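Local coordinates for scarecrow-like protein 3 (PDB 6KPB), which probably acts as a transcription factor in plant development and binds zinc finger proteins of the IDD family, among them JACKDAW, at residues Leu152-Ile157 with Pro177-Ala182; Glu159-Glu164 with Gly249-Val254; Met166-Asp171 with His196-Gly201. All blocks are in the same frame, centred on the assembly; numbering follows the deposited sequence.

Interaction 1 of 3, residues Leu152-Ile157 with Pro177-Ala182; sequences LTNRAI and PAQWLA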
# COMPACT_ATOMS: atom_id res chain seq x y z
N LEU A 152 18.73 29.67 -9.74
CA LEU A 152 18.88 30.89 -8.96
C LEU A 152 19.80 30.69 -7.77
O LEU A 152 20.65 31.54 -7.47
CB LEU A 152 17.51 31.40 -8.50
CG LEU A 152 16.61 31.98 -9.60
CD1 LEU A 152 15.21 32.26 -9.06
CD2 LEU A 152 17.24 33.25 -10.17
N THR A 153 19.67 29.56 -7.07
CA THR A 153 20.48 29.33 -5.88
C THR A 153 21.93 29.04 -6.24
O THR A 153 22.85 29.45 -5.52
CB THR A 153 19.90 28.18 -5.05
OG1 THR A 153 19.89 26.98 -5.83
CG2 THR A 153 18.47 28.51 -4.62
N ASN A 154 22.16 28.33 -7.35
CA ASN A 154 23.54 28.07 -7.78
C ASN A 154 24.25 29.37 -8.16
O ASN A 154 25.43 29.55 -7.86
CB ASN A 154 23.56 27.09 -8.94
CG ASN A 154 23.25 25.67 -8.51
OD1 ASN A 154 23.20 25.36 -7.32
ND2 ASN A 154 23.03 24.79 -9.49
N ARG A 155 23.54 30.29 -8.82
CA ARG A 155 24.12 31.59 -9.13
C ARG A 155 24.46 32.36 -7.87
O ARG A 155 25.53 32.97 -7.77
CB ARG A 155 23.17 32.40 -10.01
CG ARG A 155 23.19 32.01 -11.48
CD ARG A 155 24.38 32.64 -12.20
NE ARG A 155 25.27 31.63 -12.77
CZ ARG A 155 25.04 31.01 -13.92
NH1 ARG A 155 23.95 31.28 -14.62
NH2 ARG A 155 25.91 30.11 -14.37
N ALA A 156 23.56 32.34 -6.88
CA ALA A 156 23.82 33.04 -5.63
C ALA A 156 25.02 32.44 -4.90
O ALA A 156 25.81 33.17 -4.29
CB ALA A 156 22.57 33.01 -4.74
N ILE A 157 25.16 31.12 -4.96
CA ILE A 157 26.30 30.46 -4.32
C ILE A 157 27.59 30.82 -5.05
O ILE A 157 28.59 31.19 -4.42
CB ILE A 157 26.09 28.94 -4.26
CG1 ILE A 157 25.03 28.59 -3.21
CG2 ILE A 157 27.40 28.22 -3.99
CD1 ILE A 157 24.55 27.16 -3.28
N PRO A 177 20.31 15.01 -7.49
CA PRO A 177 21.69 15.41 -7.77
C PRO A 177 21.83 16.43 -8.89
O PRO A 177 22.93 16.98 -9.06
CB PRO A 177 22.37 14.09 -8.14
CG PRO A 177 21.27 13.22 -8.64
CD PRO A 177 20.06 13.59 -7.83
N ALA A 178 20.76 16.72 -9.64
CA ALA A 178 20.85 17.71 -10.72
C ALA A 178 21.19 19.10 -10.20
O ALA A 178 21.72 19.92 -10.96
CB ALA A 178 19.54 17.75 -11.50
N GLN A 179 20.88 19.38 -8.93
CA GLN A 179 21.17 20.70 -8.38
C GLN A 179 22.67 20.97 -8.33
O GLN A 179 23.12 22.07 -8.66
CB GLN A 179 20.56 20.82 -6.98
CG GLN A 179 20.90 22.11 -6.25
CD GLN A 179 20.21 22.20 -4.91
OE1 GLN A 179 19.85 21.19 -4.31
NE2 GLN A 179 20.02 23.43 -4.42
N TRP A 180 23.46 19.98 -7.91
CA TRP A 180 24.89 20.17 -7.75
C TRP A 180 25.71 19.71 -8.95
O TRP A 180 26.88 20.09 -9.06
CB TRP A 180 25.39 19.44 -6.49
CG TRP A 180 24.54 19.69 -5.28
CD1 TRP A 180 23.94 18.76 -4.49
CD2 TRP A 180 24.17 20.97 -4.73
NE1 TRP A 180 23.24 19.36 -3.48
CE2 TRP A 180 23.36 20.72 -3.61
CE3 TRP A 180 24.45 22.30 -5.08
CZ2 TRP A 180 22.83 21.75 -2.83
CZ3 TRP A 180 23.92 23.31 -4.31
CH2 TRP A 180 23.11 23.03 -3.20
N LEU A 181 25.13 18.91 -9.85
CA LEU A 181 25.84 18.55 -11.07
C LEU A 181 26.12 19.78 -11.92
O LEU A 181 27.21 19.91 -12.49
CB LEU A 181 25.03 17.52 -11.87
CG LEU A 181 24.99 16.09 -11.32
CD1 LEU A 181 23.96 15.26 -12.07
CD2 LEU A 181 26.36 15.44 -11.41
N ALA A 182 25.16 20.70 -12.00
CA ALA A 182 25.39 21.94 -12.74
C ALA A 182 26.40 22.83 -12.03
O ALA A 182 27.26 23.43 -12.67
CB ALA A 182 24.06 22.68 -12.94

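Interaction 2 of 3, residues Glu159-Glu164 with Gly249-Val254; sequences EAMEGE and GEALAV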
# COMPACT_ATOMS: atom_id res chain seq x y z
N GLU A 159 28.32 33.40 -6.89
CA GLU A 159 28.68 34.79 -6.65
C GLU A 159 29.14 35.00 -5.21
O GLU A 159 29.98 35.87 -4.96
CB GLU A 159 27.49 35.68 -6.99
CG GLU A 159 27.20 36.82 -6.03
CD GLU A 159 25.97 37.60 -6.43
OE1 GLU A 159 25.45 38.38 -5.60
OE2 GLU A 159 25.52 37.44 -7.59
N ALA A 160 28.63 34.21 -4.27
CA ALA A 160 29.12 34.30 -2.90
C ALA A 160 30.49 33.66 -2.75
O ALA A 160 31.27 34.04 -1.87
CB ALA A 160 28.13 33.63 -1.94
N MET A 161 30.82 32.70 -3.62
CA MET A 161 32.08 31.96 -3.54
C MET A 161 33.13 32.50 -4.50
O MET A 161 34.07 31.77 -4.85
CB MET A 161 31.84 30.48 -3.80
CG MET A 161 30.94 29.81 -2.78
SD MET A 161 31.41 30.22 -1.09
CE MET A 161 30.38 29.10 -0.15
N GLU A 162 33.00 33.75 -4.94
CA GLU A 162 34.02 34.36 -5.78
C GLU A 162 35.32 34.48 -4.99
O GLU A 162 35.35 35.08 -3.91
CB GLU A 162 33.56 35.74 -6.25
CG GLU A 162 32.33 35.72 -7.14
CD GLU A 162 31.76 37.12 -7.37
OE1 GLU A 162 31.98 38.00 -6.51
OE2 GLU A 162 31.10 37.33 -8.41
N GLY A 163 36.40 33.91 -5.54
CA GLY A 163 37.70 33.97 -4.93
C GLY A 163 37.98 32.92 -3.87
O GLY A 163 39.15 32.73 -3.51
N GLU A 164 36.95 32.24 -3.37
CA GLU A 164 37.16 31.24 -2.34
C GLU A 164 37.79 29.98 -2.93
O GLU A 164 37.34 29.47 -3.96
CB GLU A 164 35.83 30.89 -1.67
CG GLU A 164 35.18 32.05 -0.92
CD GLU A 164 35.87 32.36 0.39
OE1 GLU A 164 36.69 31.53 0.85
OE2 GLU A 164 35.60 33.43 0.96
N GLY A 249 37.79 27.86 8.33
CA GLY A 249 38.50 28.43 7.21
C GLY A 249 37.92 28.12 5.84
O GLY A 249 38.49 28.55 4.83
N GLU A 250 36.81 27.38 5.77
CA GLU A 250 36.16 27.07 4.51
C GLU A 250 34.87 27.86 4.38
O GLU A 250 34.10 27.98 5.35
CB GLU A 250 35.88 25.57 4.39
CG GLU A 250 35.04 24.99 5.52
CD GLU A 250 34.71 23.52 5.31
OE1 GLU A 250 33.74 23.04 5.92
OE2 GLU A 250 35.41 22.86 4.52
N ALA A 251 34.64 28.41 3.20
CA ALA A 251 33.42 29.17 2.95
C ALA A 251 32.23 28.23 2.86
O ALA A 251 32.31 27.14 2.28
CB ALA A 251 33.56 29.97 1.66
N LEU A 252 31.11 28.66 3.45
CA LEU A 252 29.96 27.80 3.66
C LEU A 252 28.72 28.38 2.99
O LEU A 252 28.51 29.60 2.99
CB LEU A 252 29.69 27.61 5.16
CG LEU A 252 28.69 26.53 5.56
CD1 LEU A 252 29.21 25.16 5.19
CD2 LEU A 252 28.38 26.61 7.05
N ALA A 253 27.91 27.49 2.41
CA ALA A 253 26.62 27.86 1.84
C ALA A 253 25.60 26.82 2.25
O ALA A 253 25.90 25.62 2.30
CB ALA A 253 26.70 27.96 0.31
N VAL A 254 24.39 27.28 2.57
CA VAL A 254 23.31 26.42 3.03
C VAL A 254 22.14 26.53 2.05
O VAL A 254 21.72 27.64 1.71
CB VAL A 254 22.86 26.78 4.46
CG1 VAL A 254 21.63 25.98 4.86
CG2 VAL A 254 23.99 26.55 5.45

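Interaction 3 of 3, residues Met166-Asp171 with His196-Gly201; sequences MVHVID and HLRITG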
# COMPACT_ATOMS: atom_id res chain seq x y z
N MET A 166 38.17 27.20 -0.94
CA MET A 166 37.61 26.09 -0.17
C MET A 166 36.14 26.36 0.05
O MET A 166 35.78 27.32 0.75
CB MET A 166 38.33 25.93 1.17
CG MET A 166 39.83 25.71 1.06
SD MET A 166 40.29 24.00 1.39
CE MET A 166 39.50 23.75 2.98
N VAL A 167 35.28 25.53 -0.53
CA VAL A 167 33.84 25.74 -0.50
C VAL A 167 33.17 24.50 0.06
O VAL A 167 33.43 23.38 -0.39
CB VAL A 167 33.29 26.06 -1.90
CG1 VAL A 167 31.77 25.96 -1.92
CG2 VAL A 167 33.73 27.45 -2.33
N HIS A 168 32.30 24.70 1.06
CA HIS A 168 31.51 23.64 1.66
C HIS A 168 30.04 23.99 1.50
O HIS A 168 29.59 25.03 2.00
CB HIS A 168 31.86 23.46 3.14
CG HIS A 168 31.10 22.36 3.82
ND1 HIS A 168 31.10 22.20 5.19
CD2 HIS A 168 30.33 21.37 3.32
CE1 HIS A 168 30.35 21.16 5.50
NE2 HIS A 168 29.87 20.64 4.39
N VAL A 169 29.29 23.14 0.80
CA VAL A 169 27.86 23.34 0.57
C VAL A 169 27.10 22.31 1.39
O VAL A 169 27.44 21.12 1.37
CB VAL A 169 27.51 23.23 -0.93
CG1 VAL A 169 26.01 23.36 -1.13
CG2 VAL A 169 28.25 24.28 -1.73
N ILE A 170 26.07 22.76 2.10
CA ILE A 170 25.24 21.89 2.92
C ILE A 170 23.86 21.81 2.27
O ILE A 170 23.18 22.83 2.12
CB ILE A 170 25.14 22.40 4.36
CG1 ILE A 170 26.53 22.47 5.00
CG2 ILE A 170 24.22 21.50 5.18
CD1 ILE A 170 26.52 22.98 6.42
N ASP A 171 23.46 20.60 1.89
CA ASP A 171 22.17 20.35 1.26
C ASP A 171 21.26 19.69 2.30
O ASP A 171 21.49 18.54 2.68
CB ASP A 171 22.33 19.47 0.02
CG ASP A 171 21.05 19.32 -0.78
OD1 ASP A 171 19.98 19.76 -0.31
OD2 ASP A 171 21.12 18.77 -1.90
N HIS A 196 38.41 23.67 -4.03
CA HIS A 196 38.07 22.41 -3.40
C HIS A 196 36.61 22.46 -2.97
O HIS A 196 36.22 23.32 -2.18
CB HIS A 196 38.97 22.12 -2.20
CG HIS A 196 38.63 20.84 -1.50
ND1 HIS A 196 37.55 20.72 -0.65
CD2 HIS A 196 39.21 19.62 -1.54
CE1 HIS A 196 37.49 19.48 -0.19
NE2 HIS A 196 38.49 18.79 -0.72
N LEU A 197 35.80 21.56 -3.51
CA LEU A 197 34.37 21.54 -3.25
C LEU A 197 34.03 20.41 -2.30
O LEU A 197 34.43 19.26 -2.52
CB LEU A 197 33.58 21.39 -4.55
CG LEU A 197 32.06 21.39 -4.37
CD1 LEU A 197 31.62 22.63 -3.60
CD2 LEU A 197 31.36 21.32 -5.72
N ARG A 198 33.29 20.73 -1.25
CA ARG A 198 32.75 19.74 -0.33
C ARG A 198 31.25 19.94 -0.24
O ARG A 198 30.77 21.07 -0.07
CB ARG A 198 33.40 19.86 1.05
CG ARG A 198 32.81 18.94 2.11
CD ARG A 198 33.86 18.50 3.11
NE ARG A 198 33.27 18.05 4.36
CZ ARG A 198 33.18 18.80 5.45
NH1 ARG A 198 32.62 18.31 6.55
NH2 ARG A 198 33.63 20.04 5.44
N ILE A 199 30.50 18.85 -0.36
CA ILE A 199 29.05 18.87 -0.28
C ILE A 199 28.61 17.90 0.80
O ILE A 199 28.99 16.73 0.79
CB ILE A 199 28.40 18.52 -1.63
CG1 ILE A 199 28.76 19.57 -2.68
CG2 ILE A 199 26.88 18.41 -1.47
CD1 ILE A 199 28.04 19.38 -4.00
N THR A 200 27.82 18.40 1.75
CA THR A 200 27.24 17.58 2.81
C THR A 200 25.76 17.38 2.50
O THR A 200 24.99 18.35 2.46
CB THR A 200 27.42 18.24 4.18
OG1 THR A 200 28.82 18.38 4.45
CG2 THR A 200 26.78 17.38 5.26
N GLY A 201 25.36 16.13 2.28
CA GLY A 201 24.00 15.80 1.92
C GLY A 201 23.24 15.19 3.09
O GLY A 201 23.68 14.21 3.68

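Interaction 1 of 3, residues Leu152-Ile157 with Pro177-Ala182
Asn154, its CG anti to the carbonyl carbon and beside the backbone N, reaches from its helix to the backbone of Gln179, donating ND2 to Gln179 O at 2.8 Å with an N-H...O angle of 158°. The acceptor lies near its amide plane, the donor in the carbonyl plane. The other amide branch turns to the indole: Asn154 OD1 comes within 3.7 Å of Trp180 CZ3, with amide and ring planes 38° apart. Asparagine suits this place because its short amide can donate from one branch while the other lies against a ring carbon. An alanine here would probably leave Gln179 O without this donor and open a gap beside Trp180 CZ3. Ile157 meets the same ring carbon at the edge, its CD1 4.0 Å from Trp180 CZ3. The helices, 145-160 and 178-189, pack side by side against one face of the GRAS domain's Rossmann-like sheet. Gln179 CG, anti to the backbone N (chi1 175°), rests on a face of the Trp180 indole; the chain runs on extended, and NE2 bonds to Ser255 OG. Trp180 NE1 is taken by Asp171 OD2. Thr153 OG1 lies 3.8 Å from Gln179 NE2, beyond bonding distance, and turns back to Ser149 O.

Interaction 2 of 3, residues Glu159-Glu164 with Gly249-Val254
Met161 and Glu164 close on the methyl group of Ala251 from the two ends of one turn. Met161 brings its sulfur, with SD 3.5 Å from Ala251 CB; Glu164 brings the flank of its side chain, with CD 3.6 Å from Ala251 CB. Beyond the sulfur, the methyl of Met161 passes over the strand backbone, CE lying 3.6 Å from Leu252 C, and approaches the next methyl on the same face, CE to Ala253 CB being 3.9 Å. The chain bends at chi2 (-47°), which places SD, and straightens at chi3 (-171°), which carries CE onward. In Glu164, CG and the carboxylate atoms CD and OE1 all border Ala251 CB.

Small residues suit the strand: Ala251 and Ala253 point toward the turn, and their single methyls let Met161 come close to the backbone. Leu252 between them points away, toward the opposite face of the sheet, where it packs on His168 and Ile170 of the neighbouring strand. The turn itself is a type II beta turn from Met161 to Glu164, joining helix 145-160 to strand 166-171. Glycine at Gly163 fits its positive phi, where a CB would press on the preceding carbonyl. Arg190 binds both Met161 O and Glu164 O, tying down the two residues that carry the contact.

The meeting is thus one of sulfur and methyl groups with the flank of a carboxylate-bearing chain, resting on shape more than on directed bonds. Flexible, polarisable methionine can follow the surface left by two alanines, while glutamate lays CG and one side of its carboxylate against Ala251 and sends OE2 into a salt bridge with Lys344, so that a charged residue can border the buried strand with its charge likely to be largely balanced.

Interaction 3 of 3, residues Met166-Asp171 with His196-Gly201
Val167 and Val169 each bond both ways with the neighbouring strand, in the regular pattern of a parallel pair. Val167 N, Val169 N and Asp171 N donate to His196 O, Arg198 O and Thr200 O, while Val167 O and Val169 O receive Arg198 N and Thr200 N. These are the two strands of a beta-alpha-beta crossover through helix 178-189, and the first carries the VHIID motif. Apolar packing makes up most of the face toward that helix: Val167 CG1 meets Leu197 CD1 at 3.7 Å, and Val169 CB lies 4.2 Å from Ile199 CG1. Beta-branched valine and isoleucine suit such extended backbone. Asp171 OD2, also there, accepts from Trp180 NE1. Polar and stacked groups dominate the other face. The guanidinium of Arg198 lies over one face of the His168 ring, centres 3.9 Å apart and planes 27° apart, while Ile170 CG1 covers the opposite face. At the ring edge His168 NE2 hydrogen-bonds Thr200 OG1, modelled very short, and Thr200 OG1 also pairs with Asn230. Arg198 bonds Arg245 O and forms a salt bridge with Glu250, which also bonds His168 ND1 weakly; this shared acid would probably offset the arginine charge and hold the stack.

All three contacts are mainly buried, but they hold the fold in different ways. Interaction 3 joins two strands within the sheet and is much the largest, built on repeated backbone bonds; its start, at Met166 and His196, is its more open end. Interactions 1 and 2 both use helix 145-160 or the turn after it: the first sets it beside helix 178-189 through one hydrogen bond from a side-chain amide, the second lays the turn on strand 251-257 by van der Waals contact, without a bond between the segments. They meet where Ile157 packs on Ala253. Strand 166-171 lies between strands 196-203 and 251-257, while Trp180 of interaction 1 packs on Val169 and Ile199.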